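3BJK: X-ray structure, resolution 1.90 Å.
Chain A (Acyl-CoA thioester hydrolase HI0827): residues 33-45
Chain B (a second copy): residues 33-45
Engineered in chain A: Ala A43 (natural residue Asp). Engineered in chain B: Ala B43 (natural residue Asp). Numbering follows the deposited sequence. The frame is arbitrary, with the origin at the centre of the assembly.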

# COMPACT_ATOMS: atom_id res chain seq x y z
N ILE A 33 -0.47 13.86 -8.32
CA ILE A 33 -1.18 12.78 -7.66
C ILE A 33 -1.97 11.98 -8.74
O ILE A 33 -2.60 12.57 -9.61
CB ILE A 33 -2.12 13.28 -6.51
CG1 ILE A 33 -1.31 13.78 -5.29
CG2 ILE A 33 -3.02 12.14 -6.03
CD1 ILE A 33 -0.40 12.78 -4.66
N PHE A 34 -1.91 10.65 -8.67
CA PHE A 34 -2.51 9.74 -9.65
C PHE A 34 -4.04 9.92 -9.64
O PHE A 34 -4.67 10.03 -8.58
CB PHE A 34 -2.13 8.28 -9.26
CG PHE A 34 -2.96 7.22 -9.90
CD1 PHE A 34 -3.08 7.17 -11.30
CD2 PHE A 34 -3.53 6.20 -9.14
CE1 PHE A 34 -3.83 6.13 -11.94
CE2 PHE A 34 -4.25 5.18 -9.73
CZ PHE A 34 -4.40 5.12 -11.16
N GLY A 35 -4.64 10.00 -10.83
CA GLY A 35 -6.10 10.21 -11.01
C GLY A 35 -6.96 9.19 -10.25
O GLY A 35 -8.02 9.51 -9.75
N GLY A 36 -6.49 7.95 -10.23
CA GLY A 36 -7.15 6.84 -9.52
C GLY A 36 -7.35 7.07 -8.03
O GLY A 36 -8.44 6.72 -7.44
N TRP A 37 -6.36 7.66 -7.39
CA TRP A 37 -6.42 7.99 -5.98
C TRP A 37 -7.54 9.03 -5.77
O TRP A 37 -8.35 8.90 -4.87
CB TRP A 37 -5.03 8.51 -5.50
CG TRP A 37 -4.99 8.88 -4.03
CD1 TRP A 37 -4.79 8.04 -3.00
CD2 TRP A 37 -5.26 10.16 -3.45
NE1 TRP A 37 -4.89 8.69 -1.81
CE2 TRP A 37 -5.17 10.01 -2.05
CE3 TRP A 37 -5.59 11.40 -3.96
CZ2 TRP A 37 -5.34 11.06 -1.17
CZ3 TRP A 37 -5.76 12.45 -3.07
CH2 TRP A 37 -5.62 12.27 -1.70
N ILE A 38 -7.59 10.03 -6.62
CA ILE A 38 -8.54 11.14 -6.49
C ILE A 38 -9.97 10.59 -6.66
O ILE A 38 -10.87 10.95 -5.89
CB ILE A 38 -8.29 12.21 -7.56
CG1 ILE A 38 -6.88 12.78 -7.46
CG2 ILE A 38 -9.31 13.37 -7.43
CD1 ILE A 38 -6.59 13.78 -8.63
N MET A 39 -10.16 9.74 -7.67
CA MET A 39 -11.44 9.03 -7.89
C MET A 39 -11.81 8.23 -6.68
O MET A 39 -12.95 8.24 -6.25
CB MET A 39 -11.37 8.12 -9.10
CG MET A 39 -11.25 8.86 -10.41
SD MET A 39 -11.35 7.78 -11.86
CE MET A 39 -9.84 7.00 -11.80
N SER A 40 -10.84 7.54 -6.08
CA SER A 40 -11.10 6.75 -4.89
C SER A 40 -11.52 7.61 -3.70
O SER A 40 -12.40 7.25 -2.94
CB SER A 40 -9.85 5.94 -4.49
OG SER A 40 -9.59 4.92 -5.40
N GLN A 41 -10.83 8.72 -3.47
CA GLN A 41 -11.23 9.66 -2.41
C GLN A 41 -12.67 10.12 -2.62
O GLN A 41 -13.49 10.09 -1.69
CB GLN A 41 -10.28 10.88 -2.33
CG GLN A 41 -8.95 10.60 -1.84
CD GLN A 41 -8.96 10.29 -0.36
OE1 GLN A 41 -8.68 9.20 0.01
NE2 GLN A 41 -9.37 11.28 0.50
N MET A 42 -12.99 10.56 -3.83
CA MET A 42 -14.36 10.98 -4.18
C MET A 42 -15.43 9.93 -3.92
O MET A 42 -16.47 10.26 -3.40
CB MET A 42 -14.44 11.35 -5.65
CG MET A 42 -13.56 12.58 -5.97
SD MET A 42 -13.58 13.09 -7.70
CE MET A 42 -14.92 14.06 -7.72
N ALA A 43 -15.15 8.68 -4.25
CA ALA A 43 -16.13 7.64 -4.12
C ALA A 43 -16.33 7.34 -2.62
O ALA A 43 -17.45 7.16 -2.20
CB ALA A 43 -15.70 6.44 -4.87
N MET A 44 -15.24 7.27 -1.85
CA MET A 44 -15.31 7.06 -0.42
C MET A 44 -16.08 8.19 0.31
O MET A 44 -16.88 7.92 1.20
CB MET A 44 -13.91 6.93 0.10
CG MET A 44 -13.81 6.86 1.54
SD MET A 44 -12.13 6.56 2.11
CE MET A 44 -11.61 5.20 1.18
N GLY A 45 -15.79 9.43 -0.05
CA GLY A 45 -16.44 10.61 0.61
C GLY A 45 -17.92 10.64 0.25
O GLY A 45 -18.76 10.80 1.13
N ILE B 33 -14.14 -6.23 -3.74
CA ILE B 33 -13.12 -5.30 -4.14
C ILE B 33 -13.74 -3.88 -4.18
O ILE B 33 -14.87 -3.66 -4.71
CB ILE B 33 -12.54 -5.68 -5.51
CG1 ILE B 33 -11.85 -7.04 -5.43
CG2 ILE B 33 -11.59 -4.56 -5.99
CD1 ILE B 33 -10.68 -7.10 -4.47
N PHE B 34 -13.00 -2.93 -3.55
CA PHE B 34 -13.34 -1.51 -3.44
C PHE B 34 -13.51 -0.86 -4.84
O PHE B 34 -12.69 -1.05 -5.74
CB PHE B 34 -12.15 -0.81 -2.62
CG PHE B 34 -12.14 0.69 -2.66
CD1 PHE B 34 -13.29 1.44 -2.31
CD2 PHE B 34 -10.95 1.38 -2.91
CE1 PHE B 34 -13.27 2.88 -2.28
CE2 PHE B 34 -10.87 2.77 -2.88
CZ PHE B 34 -12.05 3.57 -2.55
N GLY B 35 -14.53 -0.01 -4.96
CA GLY B 35 -14.89 0.61 -6.22
C GLY B 35 -13.76 1.48 -6.72
O GLY B 35 -13.54 1.54 -7.90
N GLY B 36 -13.06 2.16 -5.81
CA GLY B 36 -11.87 3.02 -6.16
C GLY B 36 -10.75 2.26 -6.84
O GLY B 36 -10.04 2.81 -7.72
N TRP B 37 -10.56 1.00 -6.44
CA TRP B 37 -9.57 0.14 -7.09
C TRP B 37 -9.97 -0.14 -8.53
O TRP B 37 -9.08 -0.15 -9.41
CB TRP B 37 -9.31 -1.15 -6.35
CG TRP B 37 -8.29 -2.01 -6.94
CD1 TRP B 37 -6.96 -2.03 -6.66
CD2 TRP B 37 -8.51 -3.02 -7.90
NE1 TRP B 37 -6.34 -2.99 -7.41
CE2 TRP B 37 -7.27 -3.62 -8.18
CE3 TRP B 37 -9.66 -3.47 -8.56
CZ2 TRP B 37 -7.12 -4.66 -9.10
CZ3 TRP B 37 -9.52 -4.54 -9.47
CH2 TRP B 37 -8.25 -5.10 -9.74
N ILE B 38 -11.25 -0.43 -8.76
CA ILE B 38 -11.73 -0.70 -10.12
C ILE B 38 -11.59 0.52 -11.01
O ILE B 38 -11.20 0.44 -12.17
CB ILE B 38 -13.20 -1.15 -10.14
CG1 ILE B 38 -13.42 -2.28 -9.10
CG2 ILE B 38 -13.53 -1.68 -11.53
CD1 ILE B 38 -14.84 -2.71 -8.89
N MET B 39 -12.00 1.66 -10.47
CA MET B 39 -11.83 2.93 -11.17
C MET B 39 -10.38 3.20 -11.53
O MET B 39 -10.08 3.66 -12.67
CB MET B 39 -12.41 4.05 -10.33
CG MET B 39 -13.88 3.98 -10.12
SD MET B 39 -14.52 5.48 -9.31
CE MET B 39 -13.88 5.31 -7.73
N SER B 40 -9.49 2.84 -10.63
CA SER B 40 -8.06 3.07 -10.85
C SER B 40 -7.53 2.17 -11.99
O SER B 40 -6.67 2.60 -12.78
CB SER B 40 -7.24 2.88 -9.59
OG SER B 40 -7.63 3.80 -8.60
N GLN B 41 -8.00 0.91 -12.02
CA GLN B 41 -7.57 -0.03 -13.06
C GLN B 41 -8.08 0.47 -14.41
O GLN B 41 -7.35 0.49 -15.37
CB GLN B 41 -8.12 -1.44 -12.83
CG GLN B 41 -7.51 -2.18 -11.70
CD GLN B 41 -6.09 -2.57 -12.02
OE1 GLN B 41 -5.21 -2.09 -11.39
NE2 GLN B 41 -5.88 -3.38 -13.10
N MET B 42 -9.33 0.91 -14.45
CA MET B 42 -9.94 1.40 -15.69
C MET B 42 -9.16 2.61 -16.26
O MET B 42 -8.89 2.69 -17.49
CB MET B 42 -11.38 1.76 -15.44
CG MET B 42 -12.30 0.57 -15.21
SD MET B 42 -14.05 0.88 -15.41
CE MET B 42 -14.31 1.72 -13.92
N ALA B 43 -8.81 3.53 -15.37
CA ALA B 43 -8.05 4.74 -15.73
C ALA B 43 -6.63 4.43 -16.24
O ALA B 43 -6.19 4.98 -17.24
CB ALA B 43 -7.97 5.75 -14.54
N MET B 44 -5.95 3.53 -15.57
CA MET B 44 -4.65 3.12 -15.97
C MET B 44 -4.66 2.40 -17.32
O MET B 44 -3.76 2.61 -18.15
CB MET B 44 -4.08 2.25 -14.88
CG MET B 44 -2.82 1.60 -15.21
SD MET B 44 -2.12 0.72 -13.78
CE MET B 44 -2.44 1.82 -12.40
N GLY B 45 -5.66 1.55 -17.53
CA GLY B 45 -5.76 0.76 -18.77
C GLY B 45 -6.11 1.62 -19.96
O GLY B 45 -5.48 1.52 -21.00

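What holds the middle of this contact together? Two helices, each spanning residues 35-45, run nearly antiparallel, with 151° between their N-to-C directions, and the methionines at position 39 reach across between them. Both have CA-to-CB bonds pointing toward the partner and nearly the same m, t, m rotamer. Met A39 CE lies 3.5 Å from Ala B43 CB, and Met B39 CE answers with 3.6 Å to Ala A43 CB. Ala A43 and Ala B43 are engineered residues, aspartate in the natural sequence; in this crystal their methyl groups provide apolar surface for the methionine ends. Met B39 CE also packs 4.0 Å from Met A39 CB and 3.4 Å from Met A39 O, so the thioether end rests against backbone as well as side chain.

How do the aromatic residues extend this apolar packing? Phe A34 and Phe B34 occupy the N-cap positions, and each points its CA-to-CB bond toward the other chain. Because the helices are nearly antiparallel, the start of one lies beside the later turns of the other. Phe A34 CZ therefore meets Met B44 CE at 4.0 Å, and Met A44 CE meets Phe B34 CZ at 4.1 Å. The CA-to-CB bonds of Met A44 and Met B44 point sideways, yet the ends of these side chains come nearer. Phe A34 also turns its ring edge to the backbone of the partner, with CZ 3.8 Å from Ser B40 O.

Why can the helices approach to 8.3 Å between axes? Glycine at position 36 leaves space where the backbones come close: Gly A36 CA is 4.1 Å from Ser B40 CA, and Ser A40 CA is 4.0 Å from Gly B36 CA. A beta carbon on either glycine would point toward the partner and clash with its serine OG. As deposited, Ser B40 OG sits 3.2 Å from Gly A36 CA, and Ser A40 OG sits 3.1 Å from Gly B36 CA.

Do the serine hydroxyls bond across the polar edge? They do not: Ser A40 OG and Ser B40 OG are 3.9 Å apart, and no hydrogen bond links the two stretches. Each hydroxyl instead donates within its own helix, Ser A40 OG to Gly A36 O at 3.0 Å and Ser B40 OG to Gly B36 O at 2.8 Å. These bonds turn back one helical turn and satisfy the hydroxyl protons locally, so the serines meet the opposing glycines through close packing.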